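Local coordinates for protein DNA gyrase, B subunit, truncated (Myxococcus xanthus, PDB 3CWV) that probably serves as the B subunit of a type II topoisomerase that breaks, passes and rejoins double-stranded DNA at the expense of ATP, at residues A[43-47]-A[257-261]; A[178-184]-A[203-209]; A[252-258]-A[301-307]; A[262-268]-A[319-323]; A[267-272]-A[328-333]. All coordinates share one frame; numbering follows the deposited sequence.

Contact 1. Residues A[43-47]-A[257-261]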
# COMPACT_ATOMS: atom_id res chain seq x y z
N TYR A 43 -3.33 -4.80 -2.69
CA TYR A 43 -2.01 -4.30 -3.08
C TYR A 43 -1.08 -5.42 -3.55
O TYR A 43 -0.38 -5.26 -4.54
CB TYR A 43 -1.29 -3.57 -1.94
CG TYR A 43 0.12 -3.26 -2.35
CD1 TYR A 43 0.38 -2.22 -3.24
CD2 TYR A 43 1.18 -4.04 -1.92
CE1 TYR A 43 1.68 -1.94 -3.65
CE2 TYR A 43 2.47 -3.80 -2.32
CZ TYR A 43 2.71 -2.74 -3.18
OH TYR A 43 3.99 -2.50 -3.57
N GLU A 44 -1.04 -6.53 -2.82
CA GLU A 44 -0.12 -7.60 -3.18
C GLU A 44 -0.49 -8.22 -4.52
O GLU A 44 0.39 -8.55 -5.35
CB GLU A 44 -0.02 -8.65 -2.07
CG GLU A 44 0.81 -9.89 -2.45
CD GLU A 44 2.31 -9.63 -2.60
OE1 GLU A 44 2.81 -8.55 -2.22
OE2 GLU A 44 3.01 -10.53 -3.09
N GLU A 45 -1.79 -8.37 -4.77
CA GLU A 45 -2.24 -8.82 -6.10
C GLU A 45 -1.86 -7.82 -7.18
O GLU A 45 -1.35 -8.21 -8.25
CB GLU A 45 -3.74 -9.06 -6.13
CG GLU A 45 -4.20 -10.12 -5.13
CD GLU A 45 -3.64 -11.51 -5.47
OE1 GLU A 45 -3.99 -12.07 -6.53
OE2 GLU A 45 -2.85 -12.01 -4.66
N ALA A 46 -2.12 -6.53 -6.93
CA ALA A 46 -1.73 -5.48 -7.90
C ALA A 46 -0.21 -5.46 -8.12
O ALA A 46 0.24 -5.34 -9.26
CB ALA A 46 -2.22 -4.09 -7.45
N ARG A 47 0.56 -5.55 -7.04
CA ARG A 47 2.03 -5.57 -7.12
C ARG A 47 2.54 -6.67 -8.10
O ARG A 47 3.53 -6.49 -8.83
CB ARG A 47 2.63 -5.81 -5.74
CG ARG A 47 4.17 -5.68 -5.72
CD ARG A 47 4.79 -6.18 -4.41
NE ARG A 47 4.69 -7.63 -4.19
CZ ARG A 47 5.43 -8.54 -4.83
NH1 ARG A 47 6.32 -8.15 -5.75
NH2 ARG A 47 5.30 -9.82 -4.54
N ALA A 257 7.54 0.44 2.14
CA ALA A 257 8.02 -0.86 1.66
C ALA A 257 6.77 -1.69 1.50
O ALA A 257 5.98 -1.83 2.46
CB ALA A 257 8.97 -1.47 2.65
N ASN A 258 6.56 -2.21 0.30
CA ASN A 258 5.26 -2.79 -0.05
C ASN A 258 4.06 -1.98 0.44
O ASN A 258 3.12 -2.52 1.06
CB ASN A 258 5.15 -4.26 0.41
CG ASN A 258 5.93 -5.20 -0.48
OD1 ASN A 258 6.50 -4.79 -1.47
ND2 ASN A 258 5.97 -6.48 -0.12
N ALA A 259 4.09 -0.68 0.15
CA ALA A 259 2.92 0.18 0.35
C ALA A 259 2.50 0.33 1.81
O ALA A 259 1.43 0.87 2.09
CB ALA A 259 1.70 -0.30 -0.51
N VAL A 260 3.34 -0.14 2.73
CA VAL A 260 3.20 0.24 4.14
C VAL A 260 4.32 1.20 4.54
O VAL A 260 5.50 1.03 4.16
CB VAL A 260 3.16 -0.97 5.09
CG1 VAL A 260 1.91 -1.84 4.82
CG2 VAL A 260 4.44 -1.79 5.00
N ARG A 261 3.98 2.21 5.31
CA ARG A 261 4.92 3.30 5.49
C ARG A 261 6.05 2.86 6.40
O ARG A 261 5.87 2.06 7.31
CB ARG A 261 4.24 4.58 6.00
CG ARG A 261 4.57 5.74 5.07
CD ARG A 261 3.95 6.99 5.47
NE ARG A 261 4.90 7.85 6.13
CZ ARG A 261 4.55 8.99 6.70
NH1 ARG A 261 3.28 9.36 6.66
NH2 ARG A 261 5.45 9.76 7.30
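The shortest side-chain bond, 2.8 Å from Arg-47 NH2 to Glu-44 OE2, stiffens a side chain that leans across on Asn-258. The grip is side-on: Arg-47 NE takes the other oxygen, Glu-44 OE1, along an almost straight line (178°), within the guanidinium plane but above that of the carboxylate. Held so, Arg-47 sets its CD 3.7 Å from Asn-258 OD1, and guanidinium and amide lie only 13° from parallel. OD1 finds its own hydrogen bond at the backbone N of Gly-308.

Beside this pair the Tyr-43 ring is sandwiched. Over the centre of one face sits the Ala-259 methyl, CB 3.5 Å from the ring centroid, a CH-pi contact; on the opposite face, nearer the rim, lies Arg-47 CB. Tyr-43 carries its CG anti to the backbone N (chi1 172°), which aims the ring off helix 28-47 at the type I' turn of residues 257-260. That turn closes the hairpin of strands 252-257 and 260-261 and presents Ala-259.

The charges are paired within the helix and the amide oxygen is bonded to Gly-308, which leaves the two segments to meet by van der Waals and CH-pi packing, without a polar bond between them.

Contact 2. Residues A[178-184]-A[203-209]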
# COMPACT_ATOMS: atom_id res chain seq x y z
N CYS A 178 -6.86 4.78 0.17
CA CYS A 178 -7.17 4.34 -1.18
C CYS A 178 -6.36 5.15 -2.22
O CYS A 178 -5.82 4.60 -3.18
CB CYS A 178 -8.66 4.48 -1.45
SG CYS A 178 -9.71 3.24 -0.65
N ASN A 179 -6.29 6.46 -2.00
CA ASN A 179 -5.52 7.35 -2.86
C ASN A 179 -4.04 6.93 -2.89
O ASN A 179 -3.44 6.86 -3.97
CB ASN A 179 -5.72 8.80 -2.37
CG ASN A 179 -5.19 9.86 -3.34
OD1 ASN A 179 -4.55 9.58 -4.37
ND2 ASN A 179 -5.44 11.11 -2.98
N GLU A 180 -3.47 6.62 -1.72
CA GLU A 180 -2.10 6.14 -1.63
C GLU A 180 -1.90 4.85 -2.39
O GLU A 180 -0.89 4.68 -3.05
CB GLU A 180 -1.74 5.81 -0.19
CG GLU A 180 -1.67 6.96 0.73
CD GLU A 180 -1.29 6.51 2.12
OE1 GLU A 180 -1.06 5.29 2.33
OE2 GLU A 180 -1.22 7.38 3.00
N LEU A 181 -2.83 3.92 -2.23
CA LEU A 181 -2.75 2.63 -2.92
C LEU A 181 -2.72 2.80 -4.46
O LEU A 181 -1.92 2.15 -5.15
CB LEU A 181 -3.93 1.75 -2.49
CG LEU A 181 -4.19 0.46 -3.28
CD1 LEU A 181 -3.02 -0.52 -3.12
CD2 LEU A 181 -5.50 -0.20 -2.86
N ALA A 182 -3.56 3.68 -5.00
CA ALA A 182 -3.49 4.03 -6.43
C ALA A 182 -2.11 4.57 -6.86
O ALA A 182 -1.62 4.24 -7.94
CB ALA A 182 -4.60 5.02 -6.82
N ALA A 183 -1.51 5.40 -6.01
CA ALA A 183 -0.16 5.93 -6.26
C ALA A 183 0.93 4.86 -6.17
O ALA A 183 1.91 4.88 -6.93
CB ALA A 183 0.16 7.07 -5.27
N LEU A 184 0.78 3.94 -5.22
CA LEU A 184 1.85 2.98 -4.94
C LEU A 184 1.83 1.82 -5.94
O LEU A 184 2.83 1.14 -6.12
CB LEU A 184 1.74 2.44 -3.51
CG LEU A 184 2.10 3.52 -2.49
CD1 LEU A 184 1.63 3.16 -1.10
CD2 LEU A 184 3.59 3.80 -2.50
N TRP A 203 -9.64 6.68 -8.13
CA TRP A 203 -8.27 7.13 -8.38
C TRP A 203 -7.63 6.20 -9.40
O TRP A 203 -7.78 4.99 -9.33
CB TRP A 203 -7.43 7.09 -7.10
CG TRP A 203 -7.90 8.06 -6.08
CD1 TRP A 203 -7.53 9.38 -5.99
CD2 TRP A 203 -8.81 7.82 -5.01
NE1 TRP A 203 -8.16 9.97 -4.92
CE2 TRP A 203 -8.95 9.04 -4.30
CE3 TRP A 203 -9.55 6.70 -4.59
CZ2 TRP A 203 -9.79 9.17 -3.19
CZ3 TRP A 203 -10.37 6.82 -3.50
CH2 TRP A 203 -10.49 8.06 -2.80
N HIS A 204 -6.93 6.79 -10.37
CA HIS A 204 -6.14 6.03 -11.31
C HIS A 204 -4.94 6.94 -11.58
O HIS A 204 -5.08 8.03 -12.15
CB HIS A 204 -6.96 5.69 -12.57
CG HIS A 204 -6.17 5.00 -13.63
ND1 HIS A 204 -6.00 5.52 -14.90
CD2 HIS A 204 -5.45 3.86 -13.60
CE1 HIS A 204 -5.23 4.72 -15.61
NE2 HIS A 204 -4.88 3.70 -14.85
N LEU A 205 -3.79 6.55 -11.05
CA LEU A 205 -2.58 7.37 -11.12
C LEU A 205 -1.51 6.63 -11.93
O LEU A 205 -0.58 6.07 -11.36
CB LEU A 205 -2.09 7.75 -9.70
CG LEU A 205 -2.81 8.91 -8.97
CD1 LEU A 205 -4.23 8.53 -8.57
CD2 LEU A 205 -2.03 9.39 -7.72
N PRO A 206 -1.64 6.62 -13.27
CA PRO A 206 -0.65 5.86 -14.05
C PRO A 206 0.77 6.41 -13.87
O PRO A 206 1.74 5.68 -14.02
CB PRO A 206 -1.13 6.00 -15.50
CG PRO A 206 -2.08 7.18 -15.52
CD PRO A 206 -2.64 7.31 -14.11
N GLY A 207 0.89 7.68 -13.48
CA GLY A 207 2.20 8.23 -13.18
C GLY A 207 2.71 7.93 -11.78
O GLY A 207 3.77 8.39 -11.41
N GLY A 208 1.95 7.17 -10.99
CA GLY A 208 2.49 6.69 -9.71
C GLY A 208 2.79 7.74 -8.65
O GLY A 208 2.04 8.70 -8.46
N VAL A 209 3.91 7.58 -7.96
CA VAL A 209 4.24 8.49 -6.87
C VAL A 209 4.65 9.87 -7.41
O VAL A 209 4.63 10.85 -6.68
CB VAL A 209 5.29 7.91 -5.89
CG1 VAL A 209 4.73 6.68 -5.15
CG2 VAL A 209 6.61 7.60 -6.61
O HOH W 1 -3.05 3.97 -10.10
O HOH W 2 4.62 4.77 -7.87
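Asn-179 lies over one face of the Trp-203 indole, where helix 171-184 packs across the end of an edge strand of the eight-stranded sheet, part of the alpha/beta architecture expected of the ATP-binding domain in GyrB proteins. The Asn-179 amide is nearly parallel to the ring, 18° between planes, with CG 3.4 Å from Trp-203 NE1. Its CB makes a CH-pi contact at 3.9 Å from the centroid of the five-membered ring. One residue back, Cys-178 CB touches the six-membered ring obliquely, 3.5 Å from Trp-203 CZ3. One helical turn on from Cys-178, Ala-182 CB wedges 3.5 Å from Trp-203 CB and also meets Leu-205 CD1, while the other branch of that leucine, CD2, packs on Ala-183 CB.

What places the indole is its first torsion: CG sits anti to the carbonyl carbon (chi1 -66°), folding the ring back along the helix. Farther out, Trp-203 is tied by backbone hydrogen bonds to Val-190 of the neighbouring strand 189-194, and its side chain also touches Phe-192.

After the strand, a type I turn from Leu-205 to Gly-208 swings the chain into helix 208-217. Gly-208, at positive phi, brings its CA 3.4 Å from Ala-183 O. Two waters supply the polar links at this helix end. One accepts from Leu-205 N and lies 2.6 Å from Ala-182 O, to which it probably donates; the second donates to Ala-183 O and accepts from Val-209 N, 2.9 Å away.

Contact 3. Residues A[252-258]-A[301-307]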
# COMPACT_ATOMS: atom_id res chain seq x y z
N THR A 252 8.82 17.35 3.15
CA THR A 252 8.02 16.14 3.29
C THR A 252 8.79 14.96 2.70
O THR A 252 9.23 15.00 1.55
CB THR A 252 6.63 16.31 2.60
OG1 THR A 252 5.87 17.30 3.32
CG2 THR A 252 5.85 15.00 2.57
N LEU A 253 8.97 13.91 3.51
CA LEU A 253 9.63 12.69 3.04
C LEU A 253 8.78 11.49 3.45
O LEU A 253 8.67 11.18 4.63
CB LEU A 253 11.06 12.60 3.60
CG LEU A 253 12.00 11.47 3.13
CD1 LEU A 253 11.80 11.15 1.67
CD2 LEU A 253 13.45 11.80 3.38
N LEU A 254 8.13 10.87 2.46
CA LEU A 254 7.26 9.70 2.68
C LEU A 254 7.95 8.48 2.10
O LEU A 254 8.33 8.49 0.92
CB LEU A 254 5.95 9.88 1.92
CG LEU A 254 4.73 10.64 2.48
CD1 LEU A 254 5.01 11.53 3.69
CD2 LEU A 254 3.98 11.38 1.36
N SER A 255 8.12 7.42 2.89
CA SER A 255 8.77 6.21 2.36
C SER A 255 7.91 5.00 2.67
O SER A 255 7.19 5.00 3.68
CB SER A 255 10.18 6.04 2.89
OG SER A 255 10.19 6.05 4.30
N PHE A 256 7.97 4.00 1.80
CA PHE A 256 7.11 2.82 1.90
C PHE A 256 7.90 1.57 1.54
O PHE A 256 8.83 1.65 0.75
CB PHE A 256 5.94 2.91 0.89
CG PHE A 256 5.06 4.11 1.10
CD1 PHE A 256 3.91 4.00 1.86
CD2 PHE A 256 5.42 5.35 0.57
CE1 PHE A 256 3.09 5.11 2.07
CE2 PHE A 256 4.64 6.47 0.79
CZ PHE A 256 3.46 6.35 1.53
N ALA A 257 7.54 0.44 2.14
CA ALA A 257 8.02 -0.86 1.66
C ALA A 257 6.77 -1.69 1.50
O ALA A 257 5.98 -1.83 2.46
CB ALA A 257 8.97 -1.47 2.65
N ASN A 258 6.56 -2.21 0.30
CA ASN A 258 5.26 -2.79 -0.05
C ASN A 258 4.06 -1.98 0.44
O ASN A 258 3.12 -2.52 1.06
CB ASN A 258 5.15 -4.26 0.41
CG ASN A 258 5.93 -5.20 -0.48
OD1 ASN A 258 6.50 -4.79 -1.47
ND2 ASN A 258 5.97 -6.48 -0.12
N THR A 301 9.29 17.92 -1.41
CA THR A 301 8.37 16.83 -1.17
C THR A 301 8.97 15.63 -1.93
O THR A 301 9.10 15.66 -3.15
CB THR A 301 6.93 17.14 -1.64
OG1 THR A 301 6.43 18.29 -0.94
CG2 THR A 301 5.98 15.95 -1.41
N ALA A 302 9.36 14.60 -1.18
CA ALA A 302 9.99 13.41 -1.77
C ALA A 302 9.26 12.14 -1.31
O ALA A 302 8.81 12.04 -0.16
CB ALA A 302 11.48 13.34 -1.40
N ILE A 303 9.10 11.20 -2.24
CA ILE A 303 8.45 9.94 -1.94
C ILE A 303 9.35 8.82 -2.47
O ILE A 303 9.80 8.88 -3.62
CB ILE A 303 7.06 9.83 -2.62
CG1 ILE A 303 6.17 11.04 -2.26
CG2 ILE A 303 6.36 8.51 -2.22
CD1 ILE A 303 4.94 11.18 -3.12
N VAL A 304 9.61 7.82 -1.62
CA VAL A 304 10.46 6.69 -1.98
C VAL A 304 9.75 5.37 -1.59
O VAL A 304 9.50 5.14 -0.43
CB VAL A 304 11.83 6.75 -1.24
CG1 VAL A 304 12.66 5.51 -1.60
CG2 VAL A 304 12.60 8.08 -1.55
N ALA A 305 9.43 4.52 -2.57
CA ALA A 305 8.66 3.30 -2.32
C ALA A 305 9.43 2.11 -2.89
O ALA A 305 9.78 2.11 -4.07
CB ALA A 305 7.27 3.37 -2.99
N VAL A 306 9.70 1.12 -2.05
CA VAL A 306 10.31 -0.12 -2.55
C VAL A 306 9.27 -1.22 -2.44
O VAL A 306 8.41 -1.18 -1.59
CB VAL A 306 11.65 -0.45 -1.81
CG1 VAL A 306 11.41 -0.69 -0.31
CG2 VAL A 306 12.37 -1.66 -2.47
N SER A 307 9.30 -2.18 -3.35
CA SER A 307 8.33 -3.24 -3.26
C SER A 307 9.01 -4.53 -3.74
O SER A 307 10.00 -4.45 -4.46
CB SER A 307 7.09 -2.90 -4.10
OG SER A 307 7.37 -2.98 -5.51
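Thr-252 and Thr-301 run next to each other in the same direction and open a matched row on one face of a parallel strand pair: Leu-254 beside Ile-303 and Phe-256 beside Ala-305 continue it. In this row Phe-256 has its CG anti to the carbonyl carbon (chi1 -60°), which lays the ring back toward Ile-303. The two side chains cross at a slant, Ile-303 CG2 meeting the ring edge 4.0 Å from Phe-256 CE2. Helix 208-217 packs on this face at Ile-303.

The other face carries Leu-253, Ser-255 and Ala-257 against Ala-302, Val-304 and Val-306, with helix 267-284 above it. There Leu-253 bends over its neighbour, CD1 3.8 Å from Ala-302 CB. Ser-255 OG finds its partners outside the pair, at His-265 and Thr-262.

Six backbone hydrogen bonds fix the register, from Ala-302 N to Thr-252 O at one end to Asn-258 N to Val-306 O, 2.8 Å, at the other. The intervening helix 267-284 makes this a beta-alpha-beta crossover, left-handed by the coordinates, as in the S5 fold of GyrB transducer domains. The chemistry implies a sheet centre held by backbone bonding, with largely apolar surfaces that let helices pack on both faces.

Contact 4. Residues A[262-268]-A[319-323]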
# COMPACT_ATOMS: atom_id res chain seq x y z
N THR A 262 7.25 3.36 6.10
CA THR A 262 8.40 3.18 6.96
C THR A 262 8.68 4.56 7.52
O THR A 262 9.46 5.32 6.93
CB THR A 262 9.62 2.63 6.16
OG1 THR A 262 9.74 3.33 4.91
CG2 THR A 262 9.45 1.12 5.82
N VAL A 263 8.04 4.89 8.65
CA VAL A 263 8.17 6.25 9.21
C VAL A 263 9.58 6.65 9.64
O VAL A 263 9.83 7.85 9.82
CB VAL A 263 7.15 6.55 10.36
CG1 VAL A 263 5.72 6.38 9.88
CG2 VAL A 263 7.42 5.65 11.59
N ARG A 264 10.49 5.69 9.82
CA ARG A 264 11.90 6.02 10.09
C ARG A 264 12.82 5.61 8.93
O ARG A 264 14.04 5.43 9.08
CB ARG A 264 12.38 5.45 11.44
CG ARG A 264 11.60 6.04 12.63
CD ARG A 264 12.14 5.56 14.01
NE ARG A 264 11.81 4.16 14.26
CZ ARG A 264 12.67 3.15 14.16
NH1 ARG A 264 12.27 1.91 14.40
NH2 ARG A 264 13.94 3.39 13.85
N HIS A 265 12.22 5.48 7.75
CA HIS A 265 12.98 5.43 6.50
C HIS A 265 13.88 4.20 6.45
O HIS A 265 13.39 3.10 6.62
CB HIS A 265 13.68 6.77 6.23
CG HIS A 265 12.73 7.94 6.29
ND1 HIS A 265 11.59 7.99 5.52
CD2 HIS A 265 12.72 9.05 7.06
CE1 HIS A 265 10.92 9.10 5.81
NE2 HIS A 265 11.59 9.76 6.74
N GLY A 266 15.17 4.37 6.22
CA GLY A 266 16.04 3.21 6.07
C GLY A 266 16.75 3.17 4.73
O GLY A 266 16.94 4.19 4.07
N ALA A 267 17.11 1.96 4.31
CA ALA A 267 18.06 1.76 3.22
C ALA A 267 17.56 2.29 1.86
O ALA A 267 18.36 2.78 1.07
CB ALA A 267 18.42 0.28 3.10
N HIS A 268 16.25 2.18 1.61
CA HIS A 268 15.67 2.67 0.36
C HIS A 268 15.82 4.20 0.28
O HIS A 268 16.28 4.74 -0.74
CB HIS A 268 14.18 2.24 0.21
CG HIS A 268 13.33 2.51 1.42
ND1 HIS A 268 11.96 2.68 1.34
CD2 HIS A 268 13.64 2.63 2.73
CE1 HIS A 268 11.47 2.88 2.56
NE2 HIS A 268 12.47 2.85 3.42
N THR A 319 9.28 -3.13 15.05
CA THR A 319 8.34 -2.05 14.75
C THR A 319 8.10 -1.92 13.24
O THR A 319 7.10 -1.35 12.82
CB THR A 319 8.83 -0.68 15.25
OG1 THR A 319 9.97 -0.28 14.47
CG2 THR A 319 9.20 -0.69 16.77
N LYS A 320 9.03 -2.44 12.44
CA LYS A 320 9.02 -2.33 10.96
C LYS A 320 9.01 -0.87 10.47
O LYS A 320 8.48 -0.56 9.41
CB LYS A 320 7.85 -3.10 10.35
CG LYS A 320 7.85 -4.58 10.71
CD LYS A 320 6.50 -5.17 10.39
CE LYS A 320 6.55 -6.01 9.14
NZ LYS A 320 6.99 -7.39 9.48
N GLU A 321 9.60 0.01 11.27
CA GLU A 321 9.59 1.42 10.91
C GLU A 321 10.81 1.81 10.08
O GLU A 321 10.81 2.86 9.45
CB GLU A 321 9.46 2.29 12.17
CG GLU A 321 8.12 2.11 12.83
CD GLU A 321 8.03 2.74 14.21
OE1 GLU A 321 9.05 3.26 14.71
OE2 GLU A 321 6.94 2.71 14.79
N LEU A 322 11.82 0.94 10.05
CA LEU A 322 13.09 1.25 9.38
C LEU A 322 13.53 0.06 8.53
O LEU A 322 13.86 -1.01 9.04
CB LEU A 322 14.19 1.62 10.41
CG LEU A 322 15.47 2.30 9.92
CD1 LEU A 322 16.04 3.24 11.00
CD2 LEU A 322 16.53 1.29 9.47
N LEU A 323 13.57 0.27 7.23
CA LEU A 323 13.96 -0.79 6.29
C LEU A 323 15.48 -1.07 6.30
O LEU A 323 16.27 -0.14 6.26
CB LEU A 323 13.51 -0.38 4.89
CG LEU A 323 13.59 -1.47 3.82
CD1 LEU A 323 12.43 -2.45 4.01
CD2 LEU A 323 13.53 -0.80 2.45
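Arg-264 and Glu-321 form the charged part of this contact, a salt bridge with Arg-264 NE 2.9 Å from Glu-321 OE1. The nitrogen's bond runs in the guanidinium plane and reaches the anti lone pair of the oxygen, while the two planar groups stand 69° apart. At the same guanidinium edge, NH1 makes a weak bond to Thr-319 OG1. That hydroxyl also accepts from Glu-321 N, closing an ST turn that ties the partner residues of the arginine to each other.

Backbone bonds make the second group. Glu-321 O receives Arg-264 N within the type I turn of residues 262-265. Next, His-265 O takes Leu-323 N at 2.9 Å in its carbonyl plane, and a weak bond from His-268 NE2 reaches the same oxygen. Finally Leu-323 O accepts from Ala-267 N at 3.0 Å, the donor lying above the carbonyl plane. Between these last two bonds passes Gly-266, the N-cap residue of helix 267-284; with no side chain in the way, Gly-266 CA comes 3.4 Å from Leu-323 O.

Van der Waals contacts complete the fit. Leu-323 CD2 lies over one face of the His-268 ring, offset toward the rim, 3.6 Å from its centroid, a CH-pi contact to a ring whose CG sits between backbone N and carbonyl carbon (chi1 50°). The Leu-322 methyl CD1 packs against the guanidinium, 3.5 Å from Arg-264 NH2.

The loop before helix 328-345 is therefore laced to the start of helix 267-284 chiefly through backbone groups, its buried end closed by leucine on imidazole and its exposed end by an ion pair.

Contact 5. Residues A[267-272]-A[328-333]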
# COMPACT_ATOMS: atom_id res chain seq x y z
N ALA A 267 17.11 1.96 4.31
CA ALA A 267 18.06 1.76 3.22
C ALA A 267 17.56 2.29 1.86
O ALA A 267 18.36 2.78 1.07
CB ALA A 267 18.42 0.28 3.10
N HIS A 268 16.25 2.18 1.61
CA HIS A 268 15.67 2.67 0.36
C HIS A 268 15.82 4.20 0.28
O HIS A 268 16.28 4.74 -0.74
CB HIS A 268 14.18 2.24 0.21
CG HIS A 268 13.33 2.51 1.42
ND1 HIS A 268 11.96 2.68 1.34
CD2 HIS A 268 13.64 2.63 2.73
CE1 HIS A 268 11.47 2.88 2.56
NE2 HIS A 268 12.47 2.85 3.42
N VAL A 269 15.52 4.88 1.37
CA VAL A 269 15.62 6.33 1.43
C VAL A 269 17.08 6.78 1.41
O VAL A 269 17.44 7.68 0.64
CB VAL A 269 14.89 6.84 2.68
CG1 VAL A 269 15.22 8.31 2.99
CG2 VAL A 269 13.37 6.62 2.53
N LYS A 270 17.93 6.16 2.24
CA LYS A 270 19.33 6.54 2.27
C LYS A 270 20.04 6.37 0.93
O LYS A 270 20.89 7.17 0.58
CB LYS A 270 20.09 5.79 3.37
CG LYS A 270 20.06 6.52 4.72
CD LYS A 270 21.31 7.38 4.94
CE LYS A 270 22.55 6.51 5.13
NZ LYS A 270 23.63 7.17 5.93
N GLY A 271 19.69 5.34 0.17
CA GLY A 271 20.22 5.22 -1.19
C GLY A 271 19.95 6.49 -2.01
O GLY A 271 20.82 6.97 -2.76
N VAL A 272 18.73 7.02 -1.87
CA VAL A 272 18.31 8.16 -2.67
C VAL A 272 18.99 9.42 -2.19
O VAL A 272 19.52 10.18 -2.98
CB VAL A 272 16.76 8.35 -2.68
CG1 VAL A 272 16.35 9.66 -3.45
CG2 VAL A 272 16.07 7.13 -3.33
N LEU A 328 20.93 -2.95 -0.54
CA LEU A 328 19.92 -2.09 -1.18
C LEU A 328 20.36 -0.62 -1.27
O LEU A 328 20.23 0.01 -2.31
CB LEU A 328 18.54 -2.15 -0.46
CG LEU A 328 17.46 -1.27 -1.12
CD1 LEU A 328 17.24 -1.68 -2.57
CD2 LEU A 328 16.11 -1.33 -0.38
N GLU A 329 20.87 -0.07 -0.18
CA GLU A 329 21.27 1.33 -0.18
C GLU A 329 22.33 1.64 -1.24
O GLU A 329 22.25 2.65 -1.96
CB GLU A 329 21.79 1.73 1.19
CG GLU A 329 22.44 3.11 1.18
CD GLU A 329 23.05 3.50 2.51
OE1 GLU A 329 22.59 3.01 3.56
OE2 GLU A 329 23.99 4.31 2.49
N GLU A 330 23.35 0.78 -1.31
CA GLU A 330 24.41 0.99 -2.29
C GLU A 330 23.95 0.73 -3.71
O GLU A 330 24.37 1.44 -4.61
CB GLU A 330 25.65 0.15 -1.97
CG GLU A 330 26.72 0.94 -1.26
CD GLU A 330 27.12 2.19 -2.04
OE1 GLU A 330 27.02 3.29 -1.46
OE2 GLU A 330 27.52 2.07 -3.22
N ALA A 331 23.10 -0.27 -3.91
CA ALA A 331 22.50 -0.55 -5.23
C ALA A 331 21.72 0.63 -5.78
O ALA A 331 21.81 0.92 -6.98
CB ALA A 331 21.61 -1.75 -5.18
N ILE A 332 20.92 1.27 -4.92
CA ILE A 332 20.15 2.48 -5.27
C ILE A 332 21.08 3.66 -5.53
O ILE A 332 20.92 4.35 -6.53
CB ILE A 332 19.17 2.86 -4.15
CG1 ILE A 332 18.07 1.80 -3.99
CG2 ILE A 332 18.53 4.25 -4.39
CD1 ILE A 332 17.17 2.08 -2.82
N ARG A 333 22.05 3.88 -4.63
CA ARG A 333 22.99 4.98 -4.79
C ARG A 333 23.76 4.88 -6.10
O ARG A 333 23.87 5.88 -6.82
CB ARG A 333 23.96 5.12 -3.61
CG ARG A 333 24.71 6.48 -3.62
CD ARG A 333 26.04 6.43 -2.86
NE ARG A 333 26.90 5.37 -3.38
CZ ARG A 333 27.55 5.41 -4.54
NH1 ARG A 333 28.28 4.38 -4.93
NH2 ARG A 333 27.47 6.48 -5.33
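Gly-271 and Glu-329 bring their CA atoms to 4.2 Å where helices 267-284 and 328-345 pack, the axes of segments 267-272 and 328-333 nearing to 7.4 Å at a crossing angle of -32°. These two helices lie together on one face of the five-stranded sheet, the two-layer alpha/beta arrangement of the S5 fold. Such closeness rests on Gly-271, which, having no side chain, lets Ile-332 and the Glu-329 carbonyl come in against its CA. Gly-271 CA lies 3.4 Å from Glu-329 O, and the backbones add two long CH...O contacts, Glu-329 CA to Ala-267 O and Arg-333 CA to Gly-271 O.

Ile-332 fills the sheet side of the crossing with both its branches. CG2 spreads over the glycine, 3.6 Å from Gly-271 C, and continues to the CG2 methyl of Val-272. With CG1 anti to the carbonyl carbon (chi1 -66°), its longer arm runs back so that CD1 sits 3.5 Å from His-268 O. A turn earlier Leu-328 CD2 touches His-268 CB, and Ala-267 CB packs against the CB atoms of both Leu-328 and Glu-329. Farther along the sheet, Phe-232 and Trp-234 receive Ile-332 and Leu-328.

On the outer side Glu-329 extends alongside Lys-270, both heading outward from the crossing. Their opposite charges probably attract weakly, but Lys-270 NZ and Glu-329 OE2, 4.5 Å apart, are beyond a salt bridge; the closer approach is through carbon, Lys-270 CB lying 3.7 Å from Glu-329 OE1.

Contact 3 is the parallel strand pair within the five-stranded sheet that contacts 1, 4 and 5 adjoin. Contact 1 shares Ala-257 and Asn-258 with it, their centres about 12 Å apart, and Tyr-43 OH lies 3.2 Å from Ser-307 CB. Contact 4 joins it through Ser-255 OG, which probably bonds His-265 ND1 at 2.7 Å and Thr-262 OG1 at 2.8 Å. Contacts 4 and 5 share Ala-267 and His-268, the latter reaching back to Val-306. Contact 2 approaches from the opposite face: Leu-184 CD2 rests 3.7 Å from Ala-305 CB, and Leu-184 CD1 lies 3.5 Å from Ala-259 CB of contact 1. Contacts 2 and 5 remain apart, centres about 23 Å from each other.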